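Local coordinates for protein erythrocyte binding antigen 140 (Plasmodium falciparum, PDB 4GF2) that probably binds a receptor on the host erythrocyte surface during invasion by the malaria parasite, through its two Duffy binding domains, at residues N92-M106 with I169-E182. The protein carries 3 engineered substitutions. Residues are numbered along the deposited sequence; the frame is centred on the assembly and turned at random.
Sequences NSFSDFRNSFIGDDM and IPAEEPQINLWIKE. With GOL (glycerol), chain B.
Q175, in the first turn of helix 175-202, drives its amide between D96 of helix 83-101 and the loop D104-M106. Its CG lies anti to the backbone N (chi1 179°) and the chain runs straight on, carrying the amide deep. NE2 donates to D96 OD1 at 2.9 Å and to D105 OD1 at 3.2 Å, while OE1 accepts M106 N at 2.8 Å in its carbonyl plane. Glutamine suits this place, offering donors and an acceptor at once; three bonds fix the amide's rotation. D105 also bonds D107 N through OD1 and K40 through OD2.

D96 OD1 also takes W179 NE1, on its syn lone pair, at 3.2 Å; carboxylate and indole planes stand 83° apart. M106 CE lies over one indole face near the rim, 3.3 Å from W179 CE3, and SD stands obliquely 5.0 Å from the six-membered ring's centroid, a Met-aromatic contact made by a flexible, apolar chain. D104 OD2 accepts Q175 N at the helix start, where the dipole would favour an acidic group.

The flank at R98 and E172 is looser and more exposed. R98 NH2 meets E172 OE1 in a long salt bridge (3.3 Å); E172 also pairs with K147. One water joins S95 OG to A171 O, another N92 OD1 to L178 O, beside a glycerol probably from the crystallisation liquor. L178 CD1 comes within 3.3 Å of S95 CB, which the short serine permits.

The helices run nearly antiparallel within the first Duffy binding domain. Helix 38-41 adjoins the buried side, R39 pairing with D96 and E182; helix 132-155 packs against F94 and R98, helix 213-242 against I176.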
ATOM      1  N   ASN A  92     -26.614 -26.868  -9.794  1.00 32.98           N
ATOM      2  CA  ASN A  92     -25.721 -26.239 -10.758  1.00 33.10           C
ATOM      3  C   ASN A  92     -24.877 -27.253 -11.506  1.00 33.91           C
ATOM      4  O   ASN A  92     -24.519 -27.038 -12.661  1.00 35.30           O
ATOM      5  CB  ASN A  92     -24.839 -25.203 -10.073  1.00 33.16           C
ATOM      6  CG  ASN A  92     -25.617 -23.984  -9.654  1.00 34.86           C
ATOM      7  OD1 ASN A  92     -26.728 -23.758 -10.130  1.00 36.43           O
ATOM      8  ND2 ASN A  92     -25.042 -23.185  -8.767  1.00 34.96           N
ATOM      9  N   SER A  93     -24.564 -28.367 -10.858  1.00 33.39           N
ATOM     10  CA  SER A  93     -23.823 -29.416 -11.539  1.00 34.60           C
ATOM     11  C   SER A  93     -24.722 -30.153 -12.517  1.00 36.29           C
ATOM     12  O   SER A  93     -24.276 -30.538 -13.597  1.00 37.54           O
ATOM     13  CB  SER A  93     -23.190 -30.387 -10.547  1.00 34.66           C
ATOM     14  OG  SER A  93     -21.922 -29.906 -10.140  1.00 36.31           O
ATOM     15  N   PHE A  94     -25.987 -30.347 -12.149  1.00 36.91           N
ATOM     16  CA  PHE A  94     -26.931 -30.985 -13.060  1.00 38.46           C
ATOM     17  C   PHE A  94     -27.050 -30.155 -14.333  1.00 39.45           C
ATOM     18  O   PHE A  94     -27.109 -30.689 -15.440  1.00 40.46           O
ATOM     19  CB  PHE A  94     -28.306 -31.143 -12.418  1.00 38.40           C
ATOM     20  CG  PHE A  94     -29.332 -31.758 -13.333  1.00 37.98           C
ATOM     21  CD1 PHE A  94     -29.321 -33.117 -13.594  1.00 36.62           C
ATOM     22  CD2 PHE A  94     -30.304 -30.976 -13.931  1.00 38.48           C
ATOM     23  CE1 PHE A  94     -30.258 -33.684 -14.430  1.00 36.50           C
ATOM     24  CE2 PHE A  94     -31.244 -31.540 -14.770  1.00 38.26           C
ATOM     25  CZ  PHE A  94     -31.223 -32.896 -15.015  1.00 37.76           C
ATOM     26  N   SER A  95     -27.078 -28.840 -14.163  1.00 38.43           N
ATOM     27  CA  SER A  95     -27.216 -27.937 -15.290  1.00 38.23           C
ATOM     28  C   SER A  95     -25.992 -28.000 -16.196  1.00 40.93           C
ATOM     29  O   SER A  95     -26.116 -27.913 -17.414  1.00 44.75           O
ATOM     30  CB  SER A  95     -27.432 -26.509 -14.795  1.00 36.20           C
ATOM     31  OG  SER A  95     -28.587 -26.437 -13.985  1.00 34.81           O
ATOM     32  N   ASP A  96     -24.812 -28.153 -15.600  1.00 39.42           N
ATOM     33  CA  ASP A  96     -23.580 -28.251 -16.378  1.00 41.14           C
ATOM     34  C   ASP A  96     -23.499 -29.576 -17.129  1.00 42.14           C
ATOM     35  O   ASP A  96     -22.962 -29.630 -18.235  1.00 47.78           O
ATOM     36  CB  ASP A  96     -22.351 -28.066 -15.487  1.00 41.40           C
ATOM     37  CG  ASP A  96     -22.056 -26.607 -15.199  1.00 42.73           C
ATOM     38  OD1 ASP A  96     -22.338 -25.763 -16.072  1.00 43.91           O
ATOM     39  OD2 ASP A  96     -21.542 -26.302 -14.102  1.00 42.21           O
ATOM     40  N   PHE A  97     -24.032 -30.641 -16.537  1.00 36.97           N
ATOM     41  CA  PHE A  97     -24.154 -31.906 -17.257  1.00 38.00           C
ATOM     42  C   PHE A  97     -24.964 -31.681 -18.528  1.00 40.39           C
ATOM     43  O   PHE A  97     -24.603 -32.165 -19.602  1.00 42.25           O
ATOM     44  CB  PHE A  97     -24.826 -32.985 -16.402  1.00 38.18           C
ATOM     45  CG  PHE A  97     -23.892 -33.685 -15.450  1.00 38.80           C
ATOM     46  CD1 PHE A  97     -22.784 -34.367 -15.921  1.00 40.45           C
ATOM     47  CD2 PHE A  97     -24.138 -33.679 -14.082  1.00 37.86           C
ATOM     48  CE1 PHE A  97     -21.926 -35.016 -15.043  1.00 40.02           C
ATOM     49  CE2 PHE A  97     -23.290 -34.327 -13.206  1.00 37.60           C
ATOM     50  CZ  PHE A  97     -22.181 -34.996 -13.687  1.00 38.49           C
ATOM     51  N   ARG A  98     -26.057 -30.933 -18.398  1.00 41.43           N
ATOM     52  CA  ARG A  98     -26.920 -30.636 -19.535  1.00 44.02           C
ATOM     53  C   ARG A  98     -26.206 -29.774 -20.564  1.00 44.37           C
ATOM     54  O   ARG A  98     -26.165 -30.104 -21.751  1.00 46.31           O
ATOM     55  CB  ARG A  98     -28.177 -29.904 -19.067  1.00 45.32           C
ATOM     56  CG  ARG A  98     -29.069 -29.417 -20.203  1.00 48.25           C
ATOM     57  CD  ARG A  98     -30.253 -28.632 -19.671  1.00 49.09           C
ATOM     58  NE  ARG A  98     -31.103 -28.128 -20.745  1.00 52.29           N
ATOM     59  CZ  ARG A  98     -30.999 -26.921 -21.298  1.00 55.03           C
ATOM     60  NH1 ARG A  98     -30.081 -26.056 -20.888  1.00 57.19           N
ATOM     61  NH2 ARG A  98     -31.829 -26.573 -22.270  1.00 55.77           N
ATOM     62  N   ASN A  99     -25.644 -28.664 -20.101  1.00 41.79           N
ATOM     63  CA  ASN A  99     -25.096 -27.660 -21.003  1.00 40.27           C
ATOM     64  C   ASN A  99     -23.784 -28.069 -21.669  1.00 40.65           C
ATOM     65  O   ASN A  99     -23.512 -27.670 -22.795  1.00 40.27           O
ATOM     66  CB  ASN A  99     -24.951 -26.327 -20.272  1.00 40.07           C
ATOM     67  CG  ASN A  99     -26.290 -25.657 -20.034  1.00 41.18           C
ATOM     68  OD1 ASN A  99     -27.263 -25.947 -20.725  1.00 40.55           O
ATOM     69  ND2 ASN A  99     -26.344 -24.755 -19.065  1.00 43.00           N
ATOM     70  N   SER A 100     -22.976 -28.867 -20.984  1.00 40.39           N
ATOM     71  CA  SER A 100     -21.756 -29.387 -21.589  1.00 45.08           C
ATOM     72  C   SER A 100     -22.087 -30.532 -22.540  1.00 47.33           C
ATOM     73  O   SER A 100     -21.267 -30.924 -23.373  1.00 51.29           O
ATOM     74  CB  SER A 100     -20.780 -29.864 -20.514  1.00 46.00           C
ATOM     75  OG  SER A 100     -21.336 -30.916 -19.746  1.00 45.51           O
ATOM     76  N   PHE A 101     -23.296 -31.068 -22.407  1.00 44.92           N
ATOM     77  CA  PHE A 101     -23.747 -32.144 -23.274  1.00 44.29           C
ATOM     78  C   PHE A 101     -24.360 -31.598 -24.563  1.00 46.48           C
ATOM     79  O   PHE A 101     -24.233 -32.216 -25.620  1.00 49.94           O
ATOM     80  CB  PHE A 101     -24.757 -33.030 -22.541  1.00 41.49           C
ATOM     81  CG  PHE A 101     -25.273 -34.173 -23.369  1.00 43.56           C
ATOM     82  CD1 PHE A 101     -24.423 -35.186 -23.779  1.00 46.21           C
ATOM     83  CD2 PHE A 101     -26.608 -34.234 -23.735  1.00 46.19           C
ATOM     84  CE1 PHE A 101     -24.892 -36.239 -24.544  1.00 50.01           C
ATOM     85  CE2 PHE A 101     -27.084 -35.285 -24.496  1.00 49.89           C
ATOM     86  CZ  PHE A 101     -26.226 -36.288 -24.901  1.00 51.93           C
ATOM     87  N   ILE A 102     -25.012 -30.438 -24.479  1.00 45.94           N
ATOM     88  CA  ILE A 102     -25.710 -29.877 -25.637  1.00 49.55           C
ATOM     89  C   ILE A 102     -24.958 -28.716 -26.287  1.00 53.54           C
ATOM     90  O   ILE A 102     -25.550 -27.914 -27.012  1.00 58.40           O
ATOM     91  CB  ILE A 102     -27.143 -29.422 -25.283  1.00 48.74           C
ATOM     92  CG1 ILE A 102     -27.117 -28.247 -24.301  1.00 47.40           C
ATOM     93  CG2 ILE A 102     -27.939 -30.588 -24.714  1.00 46.82           C
ATOM     94  CD1 ILE A 102     -28.494 -27.711 -23.955  1.00 46.79           C
ATOM     95  N   GLY A 103     -23.656 -28.634 -26.032  1.00 51.94           N
ATOM     96  CA  GLY A 103     -22.804 -27.673 -26.711  1.00 53.45           C
ATOM     97  C   GLY A 103     -22.951 -26.234 -26.247  1.00 52.91           C
ATOM     98  O   GLY A 103     -22.816 -25.307 -27.041  1.00 54.08           O
ATOM     99  N   ASP A 104     -23.224 -26.040 -24.962  1.00 53.10           N
ATOM    100  CA  ASP A 104     -23.267 -24.698 -24.388  1.00 57.69           C
ATOM    101  C   ASP A 104     -22.361 -24.636 -23.163  1.00 58.75           C
ATOM    102  O   ASP A 104     -22.830 -24.550 -22.029  1.00 58.92           O
ATOM    103  CB  ASP A 104     -24.700 -24.312 -24.018  1.00 59.03           C
ATOM    104  CG  ASP A 104     -24.790 -22.929 -23.397  1.00 62.92           C
ATOM    105  OD1 ASP A 104     -23.915 -22.088 -23.686  1.00 63.11           O
ATOM    106  OD2 ASP A 104     -25.733 -22.683 -22.612  1.00 66.31           O
ATOM    107  N   ASP A 105     -21.055 -24.680 -23.402  1.00 58.71           N
ATOM    108  CA  ASP A 105     -20.084 -24.775 -22.322  1.00 55.14           C
ATOM    109  C   ASP A 105     -18.890 -23.856 -22.560  1.00 54.21           C
ATOM    110  O   ASP A 105     -18.263 -23.900 -23.619  1.00 57.29           O
ATOM    111  CB  ASP A 105     -19.602 -26.217 -22.192  1.00 55.44           C
ATOM    112  CG  ASP A 105     -18.876 -26.474 -20.890  1.00 54.60           C
ATOM    113  OD1 ASP A 105     -18.600 -25.497 -20.161  1.00 56.98           O
ATOM    114  OD2 ASP A 105     -18.578 -27.652 -20.598  1.00 52.43           O
ATOM    115  N   MET A 106     -18.582 -23.025 -21.570  1.00 50.76           N
ATOM    116  CA  MET A 106     -17.423 -22.138 -21.642  1.00 53.03           C
ATOM    117  C   MET A 106     -16.160 -22.837 -21.136  1.00 52.35           C
ATOM    118  O   MET A 106     -15.045 -22.439 -21.473  1.00 54.37           O
ATOM    119  CB  MET A 106     -17.680 -20.870 -20.827  1.00 54.59           C
ATOM    120  CG  MET A 106     -18.703 -19.937 -21.451  1.00 56.83           C
ATOM    121  SD  MET A 106     -19.311 -18.688 -20.300  1.00 54.06           S
ATOM    122  CE  MET A 106     -20.378 -19.678 -19.260  1.00 51.82           C
ATOM    123  N   ILE A 169     -36.594 -30.581 -10.191  1.00 39.09           N
ATOM    124  CA  ILE A 169     -35.629 -30.451 -11.276  1.00 36.16           C
ATOM    125  C   ILE A 169     -35.416 -28.980 -11.640  1.00 35.38           C
ATOM    126  O   ILE A 169     -36.375 -28.220 -11.741  1.00 35.87           O
ATOM    127  CB  ILE A 169     -36.085 -31.236 -12.524  1.00 37.08           C
ATOM    128  CG1 ILE A 169     -34.972 -31.279 -13.569  1.00 39.20           C
ATOM    129  CG2 ILE A 169     -37.348 -30.628 -13.121  1.00 36.59           C
ATOM    130  CD1 ILE A 169     -35.262 -32.237 -14.707  1.00 42.05           C
ATOM    131  N   PRO A 170     -34.149 -28.570 -11.816  1.00 34.96           N
ATOM    132  CA  PRO A 170     -33.839 -27.170 -12.124  1.00 36.09           C
ATOM    133  C   PRO A 170     -34.384 -26.735 -13.478  1.00 38.06           C
ATOM    134  O   PRO A 170     -34.327 -27.501 -14.440  1.00 40.25           O
ATOM    135  CB  PRO A 170     -32.305 -27.144 -12.146  1.00 35.02           C
ATOM    136  CG  PRO A 170     -31.877 -28.362 -11.415  1.00 34.25           C
ATOM    137  CD  PRO A 170     -32.929 -29.380 -11.675  1.00 34.48           C
ATOM    138  N   ALA A 171     -34.912 -25.519 -13.549  1.00 37.76           N
ATOM    139  CA  ALA A 171     -35.343 -24.961 -14.822  1.00 38.75           C
ATOM    140  C   ALA A 171     -34.132 -24.835 -15.737  1.00 41.22           C
ATOM    141  O   ALA A 171     -33.006 -24.653 -15.274  1.00 40.66           O
ATOM    142  CB  ALA A 171     -36.004 -23.602 -14.623  1.00 39.25           C
ATOM    143  N   GLU A 172     -34.375 -24.941 -17.036  1.00 44.15           N
ATOM    144  CA  GLU A 172     -33.319 -24.848 -18.033  1.00 46.54           C
ATOM    145  C   GLU A 172     -33.011 -23.392 -18.358  1.00 50.74           C
ATOM    146  O   GLU A 172     -33.910 -22.613 -18.664  1.00 53.93           O
ATOM    147  CB  GLU A 172     -33.735 -25.604 -19.295  1.00 49.75           C
ATOM    148  CG  GLU A 172     -33.902 -27.098 -19.059  1.00 53.44           C
ATOM    149  CD  GLU A 172     -34.525 -27.821 -20.232  1.00 63.25           C
ATOM    150  OE1 GLU A 172     -34.937 -27.148 -21.199  1.00 72.09           O
ATOM    151  OE2 GLU A 172     -34.603 -29.068 -20.184  1.00 61.95           O
ATOM    152  N   GLU A 173     -31.734 -23.032 -18.275  1.00 47.42           N
ATOM    153  CA  GLU A 173     -31.278 -21.680 -18.577  1.00 49.20           C
ATOM    154  C   GLU A 173     -29.894 -21.743 -19.212  1.00 45.97           C
ATOM    155  O   GLU A 173     -29.151 -22.699 -18.993  1.00 45.89           O
ATOM    156  CB  GLU A 173     -31.177 -20.842 -17.303  1.00 52.45           C
ATOM    157  CG  GLU A 173     -32.401 -20.833 -16.417  1.00 58.10           C
ATOM    158  CD  GLU A 173     -32.228 -19.896 -15.232  1.00 64.20           C
ATOM    159  OE1 GLU A 173     -32.614 -20.263 -14.103  1.00 64.02           O
ATOM    160  OE2 GLU A 173     -31.696 -18.784 -15.430  1.00 69.24           O
ATOM    161  N   PRO A 174     -29.533 -20.715 -19.990  1.00 43.39           N
ATOM    162  CA  PRO A 174     -28.174 -20.643 -20.532  1.00 44.70           C
ATOM    163  C   PRO A 174     -27.125 -20.771 -19.433  1.00 45.86           C
ATOM    164  O   PRO A 174     -27.349 -20.304 -18.315  1.00 45.89           O
ATOM    165  CB  PRO A 174     -28.128 -19.249 -21.159  1.00 45.44           C
ATOM    166  CG  PRO A 174     -29.543 -18.973 -21.535  1.00 45.06           C
ATOM    167  CD  PRO A 174     -30.375 -19.602 -20.461  1.00 43.07           C
ATOM    168  N   GLN A 175     -25.992 -21.389 -19.751  1.00 46.25           N
ATOM    169  CA  GLN A 175     -24.960 -21.634 -18.756  1.00 43.74           C
ATOM    170  C   GLN A 175     -24.495 -20.343 -18.094  1.00 44.80           C
ATOM    171  O   GLN A 175     -24.313 -20.288 -16.876  1.00 44.79           O
ATOM    172  CB  GLN A 175     -23.757 -22.342 -19.382  1.00 40.97           C
ATOM    173  CG  GLN A 175     -22.639 -22.595 -18.383  1.00 38.30           C
ATOM    174  CD  GLN A 175     -21.467 -23.331 -18.985  1.00 38.78           C
ATOM    175  OE1 GLN A 175     -20.766 -22.804 -19.843  1.00 39.99           O
ATOM    176  NE2 GLN A 175     -21.245 -24.561 -18.534  1.00 38.09           N
ATOM    177  N   ILE A 176     -24.299 -19.307 -18.899  1.00 45.57           N
ATOM    178  CA  ILE A 176     -23.732 -18.063 -18.394  1.00 45.24           C
ATOM    179  C   ILE A 176     -24.664 -17.374 -17.404  1.00 45.38           C
ATOM    180  O   ILE A 176     -24.209 -16.687 -16.490  1.00 46.25           O
ATOM    181  CB  ILE A 176     -23.395 -17.091 -19.535  1.00 47.61           C
ATOM    182  CG1 ILE A 176     -22.528 -15.953 -18.999  1.00 51.90           C
ATOM    183  CG2 ILE A 176     -24.671 -16.558 -20.181  1.00 48.77           C
ATOM    184  CD1 ILE A 176     -21.924 -15.120 -20.075  1.00 57.52           C
ATOM    185  N   ASN A 177     -25.966 -17.552 -17.588  1.00 45.45           N
ATOM    186  CA  ASN A 177     -26.932 -17.031 -16.632  1.00 47.46           C
ATOM    187  C   ASN A 177     -26.767 -17.760 -15.300  1.00 46.53           C
ATOM    188  O   ASN A 177     -26.685 -17.136 -14.239  1.00 47.44           O
ATOM    189  CB  ASN A 177     -28.361 -17.185 -17.159  1.00 49.22           C
ATOM    190  CG  ASN A 177     -28.599 -16.412 -18.455  1.00 51.78           C
ATOM    191  OD1 ASN A 177     -27.695 -16.256 -19.279  1.00 51.36           O
ATOM    192  ND2 ASN A 177     -29.822 -15.925 -18.634  1.00 54.82           N
ATOM    193  N   LEU A 178     -26.696 -19.086 -15.367  1.00 44.16           N
ATOM    194  CA  LEU A 178     -26.531 -19.907 -14.175  1.00 40.93           C
ATOM    195  C   LEU A 178     -25.194 -19.633 -13.491  1.00 39.82           C
ATOM    196  O   LEU A 178     -25.124 -19.590 -12.266  1.00 37.62           O
ATOM    197  CB  LEU A 178     -26.648 -21.393 -14.523  1.00 38.50           C
ATOM    198  CG  LEU A 178     -28.012 -21.839 -15.055  1.00 38.83           C
ATOM    199  CD1 LEU A 178     -27.989 -23.301 -15.488  1.00 40.05           C
ATOM    200  CD2 LEU A 178     -29.089 -21.609 -14.012  1.00 38.00           C
ATOM    201  N   TRP A 179     -24.136 -19.439 -14.274  1.00 41.46           N
ATOM    202  CA  TRP A 179     -22.814 -19.192 -13.697  1.00 42.35           C
ATOM    203  C   TRP A 179     -22.764 -17.846 -12.987  1.00 46.48           C
ATOM    204  O   TRP A 179     -22.242 -17.742 -11.879  1.00 49.01           O
ATOM    205  CB  TRP A 179     -21.721 -19.267 -14.760  1.00 40.12           C
ATOM    206  CG  TRP A 179     -21.308 -20.666 -15.090  1.00 37.77           C
ATOM    207  CD1 TRP A 179     -21.977 -21.815 -14.779  1.00 37.33           C
ATOM    208  CD2 TRP A 179     -20.123 -21.069 -15.788  1.00 37.42           C
ATOM    209  NE1 TRP A 179     -21.287 -22.907 -15.250  1.00 36.69           N
ATOM    210  CE2 TRP A 179     -20.144 -22.476 -15.871  1.00 36.26           C
ATOM    211  CE3 TRP A 179     -19.049 -20.377 -16.356  1.00 39.90           C
ATOM    212  CZ2 TRP A 179     -19.134 -23.201 -16.497  1.00 37.38           C
ATOM    213  CZ3 TRP A 179     -18.049 -21.100 -16.980  1.00 41.63           C
ATOM    214  CH2 TRP A 179     -18.098 -22.496 -17.046  1.00 40.32           C
ATOM    215  N   ILE A 180     -23.316 -16.817 -13.619  1.00 45.90           N
ATOM    216  CA  ILE A 180     -23.361 -15.497 -13.002  1.00 44.36           C
ATOM    217  C   ILE A 180     -24.078 -15.571 -11.650  1.00 45.28           C
ATOM    218  O   ILE A 180     -23.593 -15.042 -10.651  1.00 47.62           O
ATOM    219  CB  ILE A 180     -24.041 -14.468 -13.928  1.00 43.18           C
ATOM    220  CG1 ILE A 180     -23.077 -14.061 -15.048  1.00 43.77           C
ATOM    221  CG2 ILE A 180     -24.465 -13.235 -13.148  1.00 42.49           C
ATOM    222  CD1 ILE A 180     -23.639 -13.044 -16.024  1.00 47.12           C
ATOM    223  N   LYS A 181     -25.222 -16.246 -11.622  1.00 44.25           N
ATOM    224  CA  LYS A 181     -25.992 -16.397 -10.394  1.00 44.21           C
ATOM    225  C   LYS A 181     -25.177 -17.102  -9.317  1.00 41.79           C
ATOM    226  O   LYS A 181     -25.152 -16.672  -8.162  1.00 42.97           O
ATOM    227  CB  LYS A 181     -27.271 -17.194 -10.662  1.00 46.22           C
ATOM    228  CG  LYS A 181     -28.416 -16.388 -11.260  1.00 50.72           C
ATOM    229  CD  LYS A 181     -29.328 -17.290 -12.074  1.00 53.36           C
ATOM    230  CE  LYS A 181     -30.769 -16.854 -12.015  1.00 58.81           C
ATOM    231  NZ  LYS A 181     -31.631 -17.797 -12.780  1.00 60.29           N
ATOM    232  N   GLU A 182     -24.530 -18.200  -9.697  1.00 39.80           N
ATOM    233  CA  GLU A 182     -23.725 -18.975  -8.763  1.00 39.94           C
ATOM    234  C   GLU A 182     -22.582 -18.112  -8.244  1.00 41.23           C
ATOM    235  O   GLU A 182     -22.348 -18.034  -7.039  1.00 42.35           O
ATOM    236  CB  GLU A 182     -23.169 -20.241  -9.432  1.00 40.14           C
ATOM    237  CG  GLU A 182     -22.318 -21.111  -8.497  1.00 42.20           C
ATOM    238  CD  GLU A 182     -21.704 -22.318  -9.185  1.00 44.28           C
ATOM    239  OE1 GLU A 182     -21.814 -22.428 -10.425  1.00 44.97           O
ATOM    240  OE2 GLU A 182     -21.109 -23.165  -8.481  1.00 46.26           O
TER
HETATM  241  C1  GOL B 801     -29.654 -23.544 -10.725  1.00 74.40           C
HETATM  242  O1  GOL B 801     -29.318 -24.652 -11.534  1.00 73.91           O
HETATM  243  C2  GOL B 801     -31.038 -23.000 -11.075  1.00 74.92           C
HETATM  244  O2  GOL B 801     -31.970 -23.422 -10.101  1.00 77.13           O
HETATM  245  C3  GOL B 801     -31.489 -23.486 -12.450  1.00 71.32           C
HETATM  246  O3  GOL B 801     -32.566 -22.703 -12.919  1.00 68.86           O
HETATM  247  O   HOH W   1     -27.129 -20.811 -10.691  1.00 50.13           O
HETATM  248  O   HOH W   2     -30.968 -25.987 -15.755  1.00 43.72           O
HETATM  249  O   HOH W   3     -24.209 -19.480 -22.016  1.00 50.93           O
HETATM  250  O   HOH W   4     -21.727 -21.315 -22.262  1.00 51.52           O